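Local coordinates for Di-haem cytochrome c peroxidase family protein (Burkholderia thailandensis E264, PDB 6NX0) that binds two c-type hemes and probably acts as a peroxidase, reaching an unusually stable bis-Fe(IV) state, at residues G80-A85 / V169-F174. Residues are numbered along the deposited sequence; the frame is centred on the assembly and turned at random.
Sequences GTPQVA and VPRRHF
Phe174 meets the 81-84 strand through both of its backbone polar groups: its N donates to Pro82 O at 2.9 Å, and its O accepts from Val84 N, also at 2.9 Å and nearly straight (N-H...O 164°). Two CA-H...O contacts flank this pair, His173 CA reaching the same Pro82 O at 3.2 Å and Gln83 CA approaching Phe174 O, so each carbonyl oxygen is approached by both an N-H and a C-H. The two N-H...O bonds make a single beta bridge between Gln83 and Phe174, joining an outer strand of the three-stranded antiparallel sheet near the start of the modelled chain to the 173-175 strand of the heme-binding cytochrome c region; the end-to-end directions of residues 81-84 and 171-174 lie 70° apart. Among apolar contacts, Thr81 CG2, anti to its backbone N, touches the edge of the Phe174 ring at CD1 (3.6 Å), while Trp357 packs edge-to-face with that ring. Val84 CG2 meets His173 CD2 at 3.7 Å. The imidazole's rotation is fixed by ND1, which donates within the ring plane to Arg171 O (2.9 Å). A water links Thr81 OG1 with Arg172 NE; that hydroxyl also bonds Trp357, and Arg172 NH1 bonds Gly193 O, the Arg172 side chain lying about 5 Å from that of heme-binding Arg194.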
ATOM      1  N   GLY A  80     -11.984 -18.026   9.615  1.00 30.33           N
ATOM      2  CA  GLY A  80     -10.627 -18.525   9.661  1.00 29.73           C
ATOM      3  C   GLY A  80      -9.519 -17.499   9.705  1.00 22.86           C
ATOM      4  O   GLY A  80      -8.413 -17.791   9.241  1.00 29.89           O
ATOM      5  N   THR A  81      -9.756 -16.322  10.266  1.00 20.55           N
ATOM      6  CA  THR A  81      -8.661 -15.378  10.480  1.00 17.86           C
ATOM      7  C   THR A  81      -8.008 -15.656  11.831  1.00 20.25           C
ATOM      8  O   THR A  81      -8.673 -15.523  12.866  1.00 22.19           O
ATOM      9  CB  THR A  81      -9.159 -13.948  10.421  1.00 19.23           C
ATOM     10  OG1 THR A  81      -9.733 -13.716   9.127  1.00 17.45           O
ATOM     11  CG2 THR A  81      -7.997 -12.948  10.667  1.00 19.57           C
ATOM     12  N   PRO A  82      -6.728 -16.023  11.880  1.00 19.02           N
ATOM     13  CA  PRO A  82      -6.138 -16.402  13.165  1.00 20.79           C
ATOM     14  C   PRO A  82      -5.857 -15.198  14.046  1.00 24.08           C
ATOM     15  O   PRO A  82      -5.401 -14.144  13.584  1.00 19.91           O
ATOM     16  CB  PRO A  82      -4.838 -17.114  12.759  1.00 21.30           C
ATOM     17  CG  PRO A  82      -4.472 -16.540  11.451  1.00 19.33           C
ATOM     18  CD  PRO A  82      -5.778 -16.186  10.764  1.00 18.54           C
ATOM     19  N   GLN A  83      -6.148 -15.349  15.332  1.00 19.46           N
ATOM     20  CA  GLN A  83      -5.637 -14.449  16.343  1.00 15.80           C
ATOM     21  C   GLN A  83      -4.376 -15.082  16.918  1.00 22.94           C
ATOM     22  O   GLN A  83      -4.366 -16.279  17.223  1.00 26.25           O
ATOM     23  CB  GLN A  83      -6.653 -14.189  17.455  1.00 21.76           C
ATOM     24  CG  GLN A  83      -6.130 -13.233  18.511  1.00 22.35           C
ATOM     25  CD  GLN A  83      -7.121 -12.964  19.617  1.00 31.66           C
ATOM     26  OE1 GLN A  83      -8.304 -13.302  19.500  1.00 35.75           O
ATOM     27  NE2 GLN A  83      -6.648 -12.352  20.699  1.00 27.53           N
ATOM     28  N   VAL A  84      -3.310 -14.297  17.022  1.00 21.16           N
ATOM     29  CA  VAL A  84      -2.027 -14.834  17.451  1.00 19.30           C
ATOM     30  C   VAL A  84      -1.610 -14.184  18.757  1.00 20.32           C
ATOM     31  O   VAL A  84      -2.066 -13.098  19.133  1.00 21.66           O
ATOM     32  CB  VAL A  84      -0.927 -14.653  16.388  1.00 22.50           C
ATOM     33  CG1 VAL A  84      -1.223 -15.512  15.178  1.00 22.28           C
ATOM     34  CG2 VAL A  84      -0.802 -13.185  16.008  1.00 20.82           C
ATOM     35  N   ALA A  85      -0.683 -14.866  19.441  1.00 28.01           N
ATOM     36  CA  ALA A  85      -0.261 -14.470  20.777  1.00 26.82           C
ATOM     37  C   ALA A  85       0.828 -13.402  20.796  1.00 24.70           C
ATOM     38  O   ALA A  85       0.991 -12.731  21.819  1.00 34.66           O
ATOM     39  CB  ALA A  85       0.232 -15.704  21.535  1.00 31.68           C
ATOM     40  N   VAL A 169       4.375  -7.670   3.960  1.00 11.28           N
ATOM     41  CA  VAL A 169       2.967  -7.592   4.357  1.00 12.30           C
ATOM     42  C   VAL A 169       2.534  -8.980   4.821  1.00 11.55           C
ATOM     43  O   VAL A 169       2.483  -9.902   4.007  1.00 13.47           O
ATOM     44  CB  VAL A 169       2.069  -7.093   3.217  1.00 12.16           C
ATOM     45  CG1 VAL A 169       0.621  -7.046   3.726  1.00 11.67           C
ATOM     46  CG2 VAL A 169       2.534  -5.718   2.689  1.00 10.88           C
ATOM     47  N   PRO A 170       2.199  -9.166   6.094  1.00 12.84           N
ATOM     48  CA  PRO A 170       1.859 -10.508   6.578  1.00 13.90           C
ATOM     49  C   PRO A 170       0.451 -10.916   6.160  1.00 13.82           C
ATOM     50  O   PRO A 170      -0.361 -10.117   5.691  1.00 12.23           O
ATOM     51  CB  PRO A 170       1.978 -10.375   8.091  1.00 14.49           C
ATOM     52  CG  PRO A 170       1.731  -8.949   8.379  1.00 21.64           C
ATOM     53  CD  PRO A 170       2.178  -8.168   7.175  1.00 13.53           C
ATOM     54  N   ARG A 171       0.186 -12.209   6.304  1.00 13.98           N
ATOM     55  CA  ARG A 171      -1.183 -12.678   6.167  1.00 14.20           C
ATOM     56  C   ARG A 171      -2.067 -11.972   7.198  1.00 10.67           C
ATOM     57  O   ARG A 171      -1.602 -11.476   8.225  1.00 12.72           O
ATOM     58  CB  ARG A 171      -1.251 -14.204   6.335  1.00 17.59           C
ATOM     59  CG  ARG A 171      -0.710 -15.005   5.129  1.00 17.19           C
ATOM     60  CD  ARG A 171      -0.908 -16.562   5.281  1.00 19.58           C
ATOM     61  NE  ARG A 171      -2.210 -16.853   5.894  1.00 29.51           N
ATOM     62  CZ  ARG A 171      -2.408 -17.588   6.990  1.00 28.16           C
ATOM     63  NH1 ARG A 171      -1.401 -18.215   7.596  1.00 26.57           N
ATOM     64  NH2 ARG A 171      -3.641 -17.724   7.470  1.00 28.20           N
ATOM     65  N   ARG A 172      -3.376 -11.963   6.925  1.00 12.43           N
ATOM     66  CA  ARG A 172      -4.320 -11.351   7.846  1.00 11.35           C
ATOM     67  C   ARG A 172      -4.310 -12.061   9.189  1.00 12.59           C
ATOM     68  O   ARG A 172      -4.283 -13.289   9.249  1.00 15.34           O
ATOM     69  CB  ARG A 172      -5.751 -11.396   7.281  1.00 13.45           C
ATOM     70  CG  ARG A 172      -6.021 -10.572   6.032  1.00 13.77           C
ATOM     71  CD  ARG A 172      -7.505 -10.698   5.665  1.00 14.94           C
ATOM     72  NE  ARG A 172      -7.817 -12.040   5.187  1.00 13.58           N
ATOM     73  CZ  ARG A 172      -8.099 -12.379   3.936  1.00 16.02           C
ATOM     74  NH1 ARG A 172      -8.142 -11.477   2.966  1.00 14.91           N
ATOM     75  NH2 ARG A 172      -8.373 -13.647   3.649  1.00 18.25           N
ATOM     76  N   HIS A 173      -4.332 -11.272  10.256  1.00 12.72           N
ATOM     77  CA  HIS A 173      -4.393 -11.823  11.606  1.00 13.92           C
ATOM     78  C   HIS A 173      -4.860 -10.756  12.579  1.00 16.09           C
ATOM     79  O   HIS A 173      -4.849  -9.559  12.290  1.00 16.02           O
ATOM     80  CB  HIS A 173      -3.029 -12.395  12.038  1.00 14.04           C
ATOM     81  CG  HIS A 173      -1.928 -11.375  12.148  1.00 14.67           C
ATOM     82  ND1 HIS A 173      -1.246 -10.896  11.047  1.00 13.99           N
ATOM     83  CD2 HIS A 173      -1.375 -10.771  13.224  1.00 13.58           C
ATOM     84  CE1 HIS A 173      -0.313 -10.051  11.447  1.00 15.95           C
ATOM     85  NE2 HIS A 173      -0.368  -9.956  12.763  1.00 14.69           N
ATOM     86  N   PHE A 174      -5.282 -11.211  13.755  1.00 16.35           N
ATOM     87  CA  PHE A 174      -5.580 -10.329  14.864  1.00 14.01           C
ATOM     88  C   PHE A 174      -4.544 -10.512  15.965  1.00 13.87           C
ATOM     89  O   PHE A 174      -3.975 -11.592  16.119  1.00 16.52           O
ATOM     90  CB  PHE A 174      -6.966 -10.610  15.455  1.00 17.36           C
ATOM     91  CG  PHE A 174      -8.107 -10.092  14.626  1.00 18.95           C
ATOM     92  CD1 PHE A 174      -8.604 -10.848  13.586  1.00 17.96           C
ATOM     93  CD2 PHE A 174      -8.691  -8.879  14.912  1.00 25.01           C
ATOM     94  CE1 PHE A 174      -9.677 -10.382  12.822  1.00 22.08           C
ATOM     95  CE2 PHE A 174      -9.766  -8.406  14.133  1.00 18.76           C
ATOM     96  CZ  PHE A 174     -10.240  -9.170  13.109  1.00 17.04           C
TER
HETATM   97  O   HOH W   1      -8.015 -14.301   7.035  1.00 17.15           O